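Local coordinates for myosin light chain 1 (Saccharomyces cerevisiae, PDB 1M45), which serves as a light chain for class II and class V myosins by binding their IQ motifs, and recruits IQG1 to the bud neck for cytokinesis, at residues Q90-E95 and V102-Y107; E123-V128 and G134-K139; M108-G113 and A119-L124; N39-D44 and K72-T77. One frame throughout, in Å; residues are numbered along the deposited sequence.

Contact 1: Q90-E95 and V102-Y107; sequences QVFDKE and VGDLRY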
loop_
_atom_site.group_PDB
_atom_site.type_symbol
_atom_site.label_atom_id
_atom_site.label_comp_id
_atom_site.label_asym_id
_atom_site.label_seq_id
_atom_site.Cartn_x
_atom_site.Cartn_y
_atom_site.Cartn_z
ATOM N N GLN A 90 -0.954 -18.346 8.024
ATOM C CA GLN A 90 -0.963 -19.713 8.534
ATOM C C GLN A 90 -2.394 -20.167 8.768
ATOM O O GLN A 90 -2.689 -21.347 8.714
ATOM C CB GLN A 90 -0.086 -19.871 9.767
ATOM C CG GLN A 90 1.383 -19.865 9.386
ATOM C CD GLN A 90 2.329 -19.987 10.577
ATOM O OE1 GLN A 90 3.539 -20.159 10.392
ATOM N NE2 GLN A 90 1.789 -19.902 11.790
ATOM N N VAL A 91 -3.283 -19.206 8.968
ATOM C CA VAL A 91 -4.704 -19.511 9.128
ATOM C C VAL A 91 -5.275 -20.190 7.877
ATOM O O VAL A 91 -6.173 -21.050 7.962
ATOM C CB VAL A 91 -5.480 -18.261 9.500
ATOM C CG1 VAL A 91 -6.985 -18.493 9.368
ATOM C CG2 VAL A 91 -5.116 -17.819 10.909
ATOM N N PHE A 92 -4.720 -19.847 6.720
ATOM C CA PHE A 92 -5.165 -20.383 5.450
ATOM C C PHE A 92 -4.190 -21.401 4.881
ATOM O O PHE A 92 -4.282 -21.786 3.736
ATOM C CB PHE A 92 -5.379 -19.232 4.460
ATOM C CG PHE A 92 -6.410 -18.251 4.932
ATOM C CD1 PHE A 92 -6.086 -17.278 5.885
ATOM C CD2 PHE A 92 -7.707 -18.296 4.430
ATOM C CE1 PHE A 92 -7.059 -16.378 6.353
ATOM C CE2 PHE A 92 -8.674 -17.401 4.879
ATOM C CZ PHE A 92 -8.353 -16.439 5.847
ATOM N N ASP A 93 -3.241 -21.835 5.710
ATOM C CA ASP A 93 -2.239 -22.782 5.262
ATOM C C ASP A 93 -2.672 -24.155 5.759
ATOM O O ASP A 93 -2.469 -24.505 6.930
ATOM C CB ASP A 93 -0.879 -22.399 5.808
ATOM C CG ASP A 93 0.245 -23.164 5.181
ATOM O OD1 ASP A 93 0.042 -24.280 4.637
ATOM O OD2 ASP A 93 1.409 -22.712 5.214
ATOM N N LYS A 94 -3.256 -24.916 4.840
ATOM C CA LYS A 94 -3.876 -26.185 5.162
ATOM C C LYS A 94 -2.884 -27.223 5.703
ATOM O O LYS A 94 -3.133 -27.846 6.745
ATOM C CB LYS A 94 -4.621 -26.692 3.923
ATOM C CG LYS A 94 -5.324 -28.033 4.097
ATOM C CD LYS A 94 -6.428 -28.239 3.070
ATOM C CE LYS A 94 -5.957 -27.993 1.649
ATOM N NZ LYS A 94 -5.798 -26.527 1.369
ATOM N N GLU A 95 -1.759 -27.370 5.010
ATOM C CA GLU A 95 -0.750 -28.367 5.350
ATOM C C GLU A 95 0.520 -27.746 5.925
ATOM O O GLU A 95 1.561 -28.405 6.009
ATOM C CB GLU A 95 -0.398 -29.197 4.111
ATOM C CG GLU A 95 -1.590 -29.688 3.307
ATOM C CD GLU A 95 -1.185 -30.219 1.949
ATOM O OE1 GLU A 95 -0.421 -31.208 1.907
ATOM O OE2 GLU A 95 -1.617 -29.642 0.927
ATOM N N VAL A 102 -4.203 -19.064 -4.568
ATOM C CA VAL A 102 -4.509 -17.720 -5.060
ATOM C C VAL A 102 -5.952 -17.349 -4.715
ATOM O O VAL A 102 -6.252 -16.187 -4.413
ATOM C CB VAL A 102 -4.171 -17.556 -6.550
ATOM C CG1 VAL A 102 -5.008 -18.472 -7.420
ATOM C CG2 VAL A 102 -4.384 -16.115 -6.967
ATOM N N GLY A 103 -6.844 -18.341 -4.747
ATOM C CA GLY A 103 -8.227 -18.084 -4.355
ATOM C C GLY A 103 -8.357 -17.693 -2.884
ATOM O O GLY A 103 -9.123 -16.789 -2.550
ATOM N N ASP A 104 -7.632 -18.378 -1.999
ATOM C CA ASP A 104 -7.670 -18.013 -0.582
ATOM C C ASP A 104 -7.042 -16.635 -0.353
ATOM O O ASP A 104 -7.453 -15.904 0.564
ATOM C CB ASP A 104 -6.962 -19.030 0.279
ATOM C CG ASP A 104 -7.777 -20.288 0.478
ATOM O OD1 ASP A 104 -9.010 -20.262 0.276
ATOM O OD2 ASP A 104 -7.258 -21.314 0.900
ATOM N N LEU A 105 -6.034 -16.293 -1.165
ATOM C CA LEU A 105 -5.405 -14.984 -0.989
ATOM C C LEU A 105 -6.403 -13.912 -1.361
ATOM O O LEU A 105 -6.547 -12.879 -0.665
ATOM C CB LEU A 105 -4.108 -14.875 -1.787
ATOM C CG LEU A 105 -3.423 -13.497 -1.748
ATOM C CD1 LEU A 105 -3.160 -13.093 -0.298
ATOM C CD2 LEU A 105 -2.057 -13.583 -2.517
ATOM N N ARG A 106 -7.099 -14.135 -2.476
ATOM C CA ARG A 106 -8.142 -13.170 -2.853
ATOM C C ARG A 106 -9.205 -13.054 -1.773
ATOM O O ARG A 106 -9.687 -11.934 -1.464
ATOM C CB ARG A 106 -8.755 -13.529 -4.199
ATOM C CG ARG A 106 -9.763 -12.514 -4.682
ATOM C CD ARG A 106 -10.183 -12.765 -6.125
ATOM N NE ARG A 106 -9.042 -12.492 -7.010
ATOM C CZ ARG A 106 -8.846 -11.355 -7.659
ATOM N NH1 ARG A 106 -9.697 -10.341 -7.549
ATOM N NH2 ARG A 106 -7.752 -11.206 -8.402
ATOM N N TYR A 107 -9.618 -14.206 -1.223
ATOM C CA TYR A 107 -10.563 -14.232 -0.131
ATOM C C TYR A 107 -10.104 -13.394 1.056
ATOM O O TYR A 107 -10.865 -12.566 1.572
ATOM C CB TYR A 107 -10.817 -15.666 0.292
ATOM C CG TYR A 107 -11.689 -15.816 1.538
ATOM C CD1 TYR A 107 -13.068 -15.932 1.432
ATOM C CD2 TYR A 107 -11.116 -15.894 2.797
ATOM C CE1 TYR A 107 -13.865 -16.100 2.591
ATOM C CE2 TYR A 107 -11.894 -16.049 3.950
ATOM C CZ TYR A 107 -13.241 -16.156 3.822
ATOM O OH TYR A 107 -13.987 -16.329 4.935
HETATM O O HOH W 1 -4.615 -21.747 0.874
#
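Phe92 and Tyr107 form the tight part of this contact. Their rings meet rim to rim, neither over the face of the other, with planes at 57° and centroids 5.9 Å apart. Phe92 CE2 presses against two neighbouring ring atoms of Tyr107, 3.5 Å from CD2 and almost as close to CE2. Tyr107 CG lies anti to its own backbone N (chi1 174°), which swings the ring off helix 102-111 toward the loop; Leu112 touches both rings. A serine in place of Phe92 would probably lose the aromatic pair, leaving Tyr107 freer to turn and a gap beside Leu112.

The other side is looser and bridged by a water. Phe92 O and Asp104 OD2 are two acceptors 4.1 Å apart, and the water joins them, donating to Phe92 O at 2.9 Å and to Asp104 OD2 at 2.7 Å. Lys94 NZ stays 5.4 Å from Asp104 OD2, so the opposite charges do not touch but may still attract.

Asp93 and Asp104 hold the first and twelfth places of the loop, both inferred calcium-binding positions, and the whole is the helix-loop-helix of an EF-hand.

Contact 2: E123-V128 and G134-K139; sequences ELLKGV and GEIDYK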
loop_
_atom_site.group_PDB
_atom_site.type_symbol
_atom_site.label_atom_id
_atom_site.label_comp_id
_atom_site.label_asym_id
_atom_site.label_seq_id
_atom_site.Cartn_x
_atom_site.Cartn_y
_atom_site.Cartn_z
ATOM N N GLU A 123 -4.562 -6.052 -9.702
ATOM C CA GLU A 123 -3.354 -5.265 -9.899
ATOM C C GLU A 123 -2.197 -5.797 -9.053
ATOM O O GLU A 123 -1.066 -5.932 -9.540
ATOM C CB GLU A 123 -3.589 -3.761 -9.637
ATOM C CG GLU A 123 -2.512 -2.856 -10.286
ATOM C CD GLU A 123 -2.901 -1.381 -10.277
ATOM O OE1 GLU A 123 -4.031 -1.077 -9.814
ATOM O OE2 GLU A 123 -2.117 -0.519 -10.728
ATOM N N LEU A 124 -2.480 -6.118 -7.805
ATOM C CA LEU A 124 -1.475 -6.672 -6.922
ATOM C C LEU A 124 -0.830 -7.949 -7.472
ATOM O O LEU A 124 0.395 -8.110 -7.393
ATOM C CB LEU A 124 -2.103 -7.062 -5.579
ATOM C CG LEU A 124 -1.291 -7.926 -4.619
ATOM C CD1 LEU A 124 -0.085 -7.148 -4.064
ATOM C CD2 LEU A 124 -2.199 -8.351 -3.477
ATOM N N LEU A 125 -1.667 -8.846 -7.992
ATOM C CA LEU A 125 -1.186 -10.182 -8.405
ATOM C C LEU A 125 -0.539 -10.249 -9.768
ATOM O O LEU A 125 0.041 -11.288 -10.138
ATOM C CB LEU A 125 -2.321 -11.193 -8.339
ATOM C CG LEU A 125 -2.882 -11.418 -6.946
ATOM C CD1 LEU A 125 -4.044 -12.407 -6.992
ATOM C CD2 LEU A 125 -1.766 -11.914 -5.966
ATOM N N LYS A 126 -0.604 -9.147 -10.504
ATOM C CA LYS A 126 -0.060 -9.121 -11.853
ATOM C C LYS A 126 1.302 -9.760 -12.032
ATOM O O LYS A 126 1.516 -10.492 -12.998
ATOM C CB LYS A 126 -0.014 -7.690 -12.380
ATOM C CG LYS A 126 -1.151 -7.371 -13.325
ATOM C CD LYS A 126 -0.923 -8.057 -14.672
ATOM C CE LYS A 126 -1.981 -7.708 -15.711
ATOM N NZ LYS A 126 -2.128 -6.234 -15.917
ATOM N N GLY A 127 2.219 -9.486 -11.108
ATOM C CA GLY A 127 3.549 -10.068 -11.171
ATOM C C GLY A 127 3.851 -11.142 -10.131
ATOM O O GLY A 127 5.003 -11.549 -9.986
ATOM N N VAL A 128 2.834 -11.614 -9.423
ATOM C CA VAL A 128 3.030 -12.590 -8.356
ATOM C C VAL A 128 2.999 -13.963 -8.977
ATOM O O VAL A 128 2.074 -14.298 -9.735
ATOM C CB VAL A 128 1.927 -12.456 -7.280
ATOM C CG1 VAL A 128 2.091 -13.552 -6.202
ATOM C CG2 VAL A 128 2.015 -11.084 -6.602
ATOM N N GLY A 134 -1.793 -23.663 -8.364
ATOM C CA GLY A 134 -2.512 -22.440 -8.070
ATOM C C GLY A 134 -2.132 -21.855 -6.723
ATOM O O GLY A 134 -2.880 -21.035 -6.212
ATOM N N GLU A 135 -0.941 -22.180 -6.210
ATOM C CA GLU A 135 -0.482 -21.663 -4.916
ATOM C C GLU A 135 0.628 -20.626 -4.966
ATOM O O GLU A 135 1.420 -20.566 -5.915
ATOM C CB GLU A 135 -0.065 -22.804 -4.000
ATOM C CG GLU A 135 -1.248 -23.709 -3.686
ATOM C CD GLU A 135 -0.953 -24.686 -2.572
ATOM O OE1 GLU A 135 0.106 -25.323 -2.603
ATOM O OE2 GLU A 135 -1.781 -24.796 -1.653
ATOM N N ILE A 136 0.701 -19.836 -3.889
ATOM C CA ILE A 136 1.674 -18.752 -3.780
ATOM C C ILE A 136 2.482 -18.970 -2.519
ATOM O O ILE A 136 1.913 -19.299 -1.483
ATOM C CB ILE A 136 0.897 -17.407 -3.662
ATOM C CG1 ILE A 136 0.235 -17.057 -4.981
ATOM C CG2 ILE A 136 1.843 -16.236 -3.266
ATOM C CD1 ILE A 136 -0.877 -15.993 -4.823
ATOM N N ASP A 137 3.803 -18.769 -2.608
ATOM C CA ASP A 137 4.687 -18.831 -1.439
ATOM C C ASP A 137 4.452 -17.520 -0.684
ATOM O O ASP A 137 4.826 -16.465 -1.176
ATOM C CB ASP A 137 6.158 -18.920 -1.896
ATOM C CG ASP A 137 7.107 -19.063 -0.733
ATOM O OD1 ASP A 137 7.057 -18.220 0.167
ATOM O OD2 ASP A 137 7.907 -20.023 -0.599
ATOM N N TYR A 138 3.797 -17.584 0.471
ATOM C CA TYR A 138 3.372 -16.324 1.095
ATOM C C TYR A 138 4.488 -15.541 1.744
ATOM O O TYR A 138 4.440 -14.322 1.749
ATOM C CB TYR A 138 2.210 -16.485 2.039
ATOM C CG TYR A 138 2.281 -17.554 3.098
ATOM C CD1 TYR A 138 2.997 -17.345 4.277
ATOM C CD2 TYR A 138 1.512 -18.715 2.983
ATOM C CE1 TYR A 138 2.991 -18.294 5.297
ATOM C CE2 TYR A 138 1.506 -19.668 3.992
ATOM C CZ TYR A 138 2.245 -19.453 5.144
ATOM O OH TYR A 138 2.232 -20.411 6.124
ATOM N N LYS A 139 5.509 -16.224 2.250
ATOM C CA LYS A 139 6.654 -15.456 2.760
ATOM C C LYS A 139 7.330 -14.646 1.657
ATOM O O LYS A 139 7.751 -13.503 1.904
ATOM C CB LYS A 139 7.684 -16.368 3.424
ATOM C CG LYS A 139 7.292 -16.787 4.825
ATOM C CD LYS A 139 8.431 -17.570 5.470
ATOM C CE LYS A 139 8.123 -17.890 6.892
ATOM N NZ LYS A 139 7.967 -16.674 7.706
#
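Val128 and Ile136 meet without any flat group between them: the contact is made of aliphatic branches, and the rings lie around it. Phe141 of helix 138-146 touches both side chains, while Tyr138, which does not touch segment 123-128, meets the ring of Phe89 with planes at about 15°.

One methyl does most of the touching. Val128 CG1, anti to its backbone N (chi1 176°), is held 4.0 Å from Ile136 CG2 and only slightly farther from Ile136 CG1 and CD1, so it sits against three carbons of the isoleucine, the two side chains crossing at about a right angle. Leu125 adds a lighter touch from one turn earlier, its CD2 4.3 Å from Ile136 CD1. A type I turn from Leu125 to Val128, closed by Val128 N to Leu125 O at 2.9 Å, brings these two onto the same isoleucine.

The layout is that of an EF-hand: a helix, a loop, then a short strand leading into the next helix. Gly134, with positive phi (69°), followed two residues on by Ile136 matches the glycine and central hydrophobic positions of the canonical loop, and Ile136 pairs through its backbone with Val100 in the small antiparallel sheet of the paired hands.

Beyond the strand, Asp137 N-caps helix 138-146, its OD1 taking the backbone N of Lys140. Leu105 of helix 102-111 packs on the same CD1 methyl of Ile136, and Leu125 touches Leu105 too, while Asp131 OD1 accepts from the backbone N of Glu135.

Contact 3: M108-G113 and A119-L124; sequences MLTGLG and AEVDEL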
loop_
_atom_site.group_PDB
_atom_site.type_symbol
_atom_site.label_atom_id
_atom_site.label_comp_id
_atom_site.label_asym_id
_atom_site.label_seq_id
_atom_site.Cartn_x
_atom_site.Cartn_y
_atom_site.Cartn_z
ATOM N N MET A 108 -8.858 -13.601 1.470
ATOM C CA MET A 108 -8.286 -12.853 2.582
ATOM C C MET A 108 -8.342 -11.352 2.333
ATOM O O MET A 108 -8.752 -10.592 3.201
ATOM C CB MET A 108 -6.824 -13.247 2.820
ATOM C CG MET A 108 -6.582 -14.693 3.290
ATOM S SD MET A 108 -4.789 -15.028 3.322
ATOM C CE MET A 108 -4.283 -14.061 4.729
ATOM N N LEU A 109 -7.909 -10.934 1.148
ATOM C CA LEU A 109 -7.785 -9.534 0.837
ATOM C C LEU A 109 -9.067 -8.783 0.500
ATOM O O LEU A 109 -9.154 -7.608 0.785
ATOM C CB LEU A 109 -6.769 -9.328 -0.290
ATOM C CG LEU A 109 -5.388 -9.882 0.089
ATOM C CD1 LEU A 109 -4.470 -9.616 -1.064
ATOM C CD2 LEU A 109 -4.828 -9.179 1.347
ATOM N N THR A 110 -10.036 -9.477 -0.089
ATOM C CA THR A 110 -11.291 -8.837 -0.456
ATOM C C THR A 110 -12.432 -9.104 0.493
ATOM O O THR A 110 -13.420 -8.375 0.479
ATOM C CB THR A 110 -11.759 -9.255 -1.847
ATOM O OG1 THR A 110 -12.088 -10.648 -1.844
ATOM C CG2 THR A 110 -10.688 -9.025 -2.903
ATOM N N GLY A 111 -12.330 -10.164 1.267
ATOM C CA GLY A 111 -13.416 -10.520 2.185
ATOM C C GLY A 111 -13.191 -10.183 3.641
ATOM O O GLY A 111 -14.119 -10.264 4.436
ATOM N N LEU A 112 -11.951 -9.869 4.010
ATOM C CA LEU A 112 -11.604 -9.567 5.398
ATOM C C LEU A 112 -10.928 -8.205 5.515
ATOM O O LEU A 112 -10.603 -7.579 4.502
ATOM C CB LEU A 112 -10.677 -10.663 5.968
ATOM C CG LEU A 112 -11.214 -12.100 5.978
ATOM C CD1 LEU A 112 -10.115 -13.130 6.236
ATOM C CD2 LEU A 112 -12.342 -12.235 6.992
ATOM N N GLY A 113 -10.713 -7.759 6.755
ATOM C CA GLY A 113 -10.052 -6.492 7.026
ATOM C C GLY A 113 -10.750 -5.314 6.379
ATOM O O GLY A 113 -11.967 -5.162 6.450
ATOM N N ALA A 119 -10.467 -5.489 -8.319
ATOM C CA ALA A 119 -9.492 -4.786 -9.174
ATOM C C ALA A 119 -8.166 -4.560 -8.488
ATOM O O ALA A 119 -7.096 -4.746 -9.119
ATOM C CB ALA A 119 -10.054 -3.450 -9.673
ATOM N N GLU A 120 -8.187 -4.129 -7.229
ATOM C CA GLU A 120 -6.919 -3.934 -6.509
ATOM C C GLU A 120 -6.141 -5.245 -6.398
ATOM O O GLU A 120 -4.928 -5.273 -6.528
ATOM C CB GLU A 120 -7.179 -3.375 -5.109
ATOM C CG GLU A 120 -7.537 -1.890 -5.147
ATOM C CD GLU A 120 -7.948 -1.364 -3.774
ATOM O OE1 GLU A 120 -8.821 -1.963 -3.101
ATOM O OE2 GLU A 120 -7.360 -0.354 -3.323
ATOM N N VAL A 121 -6.862 -6.346 -6.143
ATOM C CA VAL A 121 -6.207 -7.627 -6.053
ATOM C C VAL A 121 -5.675 -8.077 -7.428
ATOM O O VAL A 121 -4.584 -8.637 -7.498
ATOM C CB VAL A 121 -7.094 -8.676 -5.365
ATOM C CG1 VAL A 121 -6.366 -10.036 -5.327
ATOM C CG2 VAL A 121 -7.401 -8.208 -3.935
ATOM N N ASP A 122 -6.432 -7.809 -8.494
ATOM C CA ASP A 122 -5.894 -8.095 -9.843
ATOM C C ASP A 122 -4.578 -7.348 -10.049
ATOM O O ASP A 122 -3.591 -7.923 -10.506
ATOM C CB ASP A 122 -6.839 -7.664 -10.975
ATOM C CG ASP A 122 -8.153 -8.423 -11.012
ATOM O OD1 ASP A 122 -8.237 -9.530 -10.468
ATOM O OD2 ASP A 122 -9.165 -7.935 -11.583
ATOM N N GLU A 123 -4.562 -6.052 -9.702
ATOM C CA GLU A 123 -3.354 -5.265 -9.899
ATOM C C GLU A 123 -2.197 -5.797 -9.053
ATOM O O GLU A 123 -1.066 -5.932 -9.540
ATOM C CB GLU A 123 -3.589 -3.761 -9.637
ATOM C CG GLU A 123 -2.512 -2.856 -10.286
ATOM C CD GLU A 123 -2.901 -1.381 -10.277
ATOM O OE1 GLU A 123 -4.031 -1.077 -9.814
ATOM O OE2 GLU A 123 -2.117 -0.519 -10.728
ATOM N N LEU A 124 -2.480 -6.118 -7.805
ATOM C CA LEU A 124 -1.475 -6.672 -6.922
ATOM C C LEU A 124 -0.830 -7.949 -7.472
ATOM O O LEU A 124 0.395 -8.110 -7.393
ATOM C CB LEU A 124 -2.103 -7.062 -5.579
ATOM C CG LEU A 124 -1.291 -7.926 -4.619
ATOM C CD1 LEU A 124 -0.085 -7.148 -4.064
ATOM C CD2 LEU A 124 -2.199 -8.351 -3.477
#
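Leu109 is the first residue of 108-113 to reach the other helix, and it touches in two places. Its CB lies 3.9 Å from Val121 CG2, close to the backbone. Farther out, its CD1 comes to 3.5 Å from Leu124 CD2, the two leucines crossing at about a right angle. Leu124 goes on to pack on Phe141 and Val145, and on an aromatic side chain of the bound peptide.

Thr110 follows and offers only its methyl. CG2 meets Val121 CG2 at 3.5 Å, so this one valine methyl is shared between Thr110 and Leu109. The torsion of Thr110 (chi1 66°) sets CG2 anti to the carbonyl carbon and turns OG1 back to its own helix, where it bonds to Arg106 O.

Leu112, next along the chain after Gly111, packs on Phe92 and Tyr107, and its backbone O takes a hydrogen bond from a polar side chain of the peptide.

Helices 102-111 and 118-125, consecutive in the EF-hand pair, thus meet through methyl and methylene groups without a hydrogen bond across. Burial of apolar groups carries the contact, and nothing in it is directional, while the threonine hydroxyl finds its partner within its own helix.

Contact 4: N39-D44 and K72-T77; sequences NQLVQD and KELDAT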
loop_
_atom_site.group_PDB
_atom_site.type_symbol
_atom_site.label_atom_id
_atom_site.label_comp_id
_atom_site.label_asym_id
_atom_site.label_seq_id
_atom_site.Cartn_x
_atom_site.Cartn_y
_atom_site.Cartn_z
ATOM N N ASN A 39 -6.262 5.373 4.997
ATOM C CA ASN A 39 -7.044 6.519 4.527
ATOM C C ASN A 39 -7.293 7.502 5.687
ATOM O O ASN A 39 -7.251 8.726 5.519
ATOM C CB ASN A 39 -8.374 6.055 3.900
ATOM C CG ASN A 39 -8.180 5.194 2.612
ATOM O OD1 ASN A 39 -7.084 5.113 2.046
ATOM N ND2 ASN A 39 -9.262 4.556 2.159
ATOM N N GLN A 40 -7.517 6.964 6.893
ATOM C CA GLN A 40 -7.714 7.822 8.056
ATOM C C GLN A 40 -6.562 8.777 8.351
ATOM O O GLN A 40 -6.775 9.972 8.619
ATOM C CB GLN A 40 -8.098 6.995 9.302
ATOM C CG GLN A 40 -8.429 7.825 10.515
ATOM C CD GLN A 40 -9.625 8.713 10.279
ATOM O OE1 GLN A 40 -10.685 8.245 9.853
ATOM N NE2 GLN A 40 -9.461 10.001 10.544
ATOM N N LEU A 41 -5.334 8.266 8.293
ATOM C CA LEU A 41 -4.173 9.099 8.526
ATOM C C LEU A 41 -4.091 10.236 7.507
ATOM O O LEU A 41 -3.754 11.355 7.852
ATOM C CB LEU A 41 -2.869 8.272 8.514
ATOM C CG LEU A 41 -1.582 9.105 8.619
ATOM C CD1 LEU A 41 -1.579 9.948 9.874
ATOM C CD2 LEU A 41 -0.357 8.178 8.631
ATOM N N VAL A 42 -4.397 9.919 6.256
ATOM C CA VAL A 42 -4.382 10.934 5.195
ATOM C C VAL A 42 -5.365 12.076 5.582
ATOM O O VAL A 42 -5.021 13.250 5.535
ATOM C CB VAL A 42 -4.729 10.309 3.846
ATOM C CG1 VAL A 42 -4.717 11.358 2.739
ATOM C CG2 VAL A 42 -3.753 9.166 3.499
ATOM N N GLN A 43 -6.577 11.693 5.980
ATOM C CA GLN A 43 -7.595 12.662 6.398
ATOM C C GLN A 43 -7.164 13.480 7.613
ATOM O O GLN A 43 -7.407 14.684 7.649
ATOM C CB GLN A 43 -8.920 11.935 6.691
ATOM C CG GLN A 43 -9.510 11.230 5.496
ATOM C CD GLN A 43 -9.813 12.178 4.351
ATOM O OE1 GLN A 43 -9.534 11.868 3.206
ATOM N NE2 GLN A 43 -10.379 13.343 4.667
ATOM N N ASP A 44 -6.488 12.865 8.581
ATOM C CA ASP A 44 -6.021 13.605 9.745
ATOM C C ASP A 44 -4.980 14.646 9.340
ATOM O O ASP A 44 -4.964 15.760 9.863
ATOM C CB ASP A 44 -5.421 12.677 10.818
ATOM C CG ASP A 44 -6.395 11.614 11.310
ATOM O OD1 ASP A 44 -7.615 11.849 11.367
ATOM O OD2 ASP A 44 -6.003 10.483 11.667
ATOM N N LYS A 72 7.195 11.418 11.689
ATOM C CA LYS A 72 7.167 10.245 12.557
ATOM C C LYS A 72 5.986 9.364 12.276
ATOM O O LYS A 72 6.126 8.134 12.220
ATOM C CB LYS A 72 7.187 10.629 14.058
ATOM C CG LYS A 72 8.509 11.206 14.521
ATOM C CD LYS A 72 8.825 12.568 13.876
ATOM C CE LYS A 72 9.934 13.340 14.613
ATOM N NZ LYS A 72 10.117 14.728 14.055
ATOM N N GLU A 73 4.823 9.971 12.077
ATOM C CA GLU A 73 3.619 9.169 11.840
ATOM C C GLU A 73 3.674 8.479 10.492
ATOM O O GLU A 73 3.195 7.338 10.344
ATOM C CB GLU A 73 2.375 10.038 11.926
ATOM C CG GLU A 73 2.176 10.650 13.316
ATOM C CD GLU A 73 2.919 11.966 13.551
ATOM O OE1 GLU A 73 3.932 12.290 12.891
ATOM O OE2 GLU A 73 2.491 12.693 14.467
ATOM N N LEU A 74 4.269 9.154 9.516
ATOM C CA LEU A 74 4.369 8.568 8.163
ATOM C C LEU A 74 5.455 7.513 8.151
ATOM O O LEU A 74 5.263 6.431 7.608
ATOM C CB LEU A 74 4.633 9.654 7.090
ATOM C CG LEU A 74 3.410 10.556 6.864
ATOM C CD1 LEU A 74 3.842 11.801 6.085
ATOM C CD2 LEU A 74 2.412 9.761 6.026
ATOM N N ASP A 75 6.575 7.818 8.796
ATOM C CA ASP A 75 7.644 6.850 8.891
ATOM C C ASP A 75 7.187 5.566 9.598
ATOM O O ASP A 75 7.636 4.495 9.236
ATOM C CB ASP A 75 8.832 7.463 9.619
ATOM C CG ASP A 75 9.933 6.508 9.782
ATOM O OD1 ASP A 75 10.419 5.992 8.754
ATOM O OD2 ASP A 75 10.364 6.204 10.910
ATOM N N ALA A 76 6.304 5.693 10.591
ATOM C CA ALA A 76 5.728 4.545 11.316
ATOM C C ALA A 76 4.941 3.600 10.410
ATOM O O ALA A 76 4.758 2.432 10.767
ATOM C CB ALA A 76 4.840 5.025 12.458
ATOM N N THR A 77 4.507 4.077 9.234
ATOM C CA THR A 77 3.775 3.205 8.299
ATOM C C THR A 77 4.712 2.372 7.422
ATOM O O THR A 77 4.225 1.581 6.619
ATOM C CB THR A 77 2.800 3.992 7.383
ATOM O OG1 THR A 77 3.552 4.719 6.418
ATOM C CG2 THR A 77 1.960 5.036 8.199
#
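Helices 39-47 and 71-75 come nearest at Leu41 and Glu73, whose CA atoms are 8.5 Å apart, a spacing that lets one side chain fill the interval. That side chain is Leu41. Its CG lies anti to the backbone N (chi1 174°), and its CD2 methyl reaches three neighbours: Thr77 CG2, met tip to tip at 3.9 Å, Leu74 CD2 at 4.1 Å, and the backbone Glu73 O at 4.0 Å.

This joins helices of the N-terminal half of the light chain, where the small antiparallel sheet of 20-22 with 57-59 is consistent with a pair of EF-hand-like units.

Thr77 works with both branches. While CG2 faces Leu41, OG1 bonds back to Leu74 O at 2.7 Å, in the carbonyl plane, with a C=O...O angle of 149°; that oxygen also takes Thr77 N, and OG1 is bonded to Asn36 N as well. A glycine in place of Thr77 would probably leave Leu41 CD2 without its nearest methyl and Asn36 N without its hydroxyl partner.

On the outer surface of helix 39-47, Gln40 NE2 donates to Asp44 OD1 at 2.7 Å, approaching from above the carboxylate plane.

In the fold
Contacts 1, 2 and 3 form one cluster in the C-terminal EF-hand pair, with centres 11 to 13 Å apart. Contacts 1 and 3 share helix 102-111, and 2 and 3 share helix 118-125 with its Leu124. Asp93 OD2 and Tyr138 OH, 2.6 Å apart, tie contact 1 to contact 2, and the salt bridge of Arg106 NH2 with Asp122 OD1 at 2.7 Å ties it to contact 3. Contact 4 belongs to the other half of the chain, its centre 21 to 29 Å from the rest. The bound IQ2 peptide of Myo2p is within reach of all four, and of most residues in contact 3.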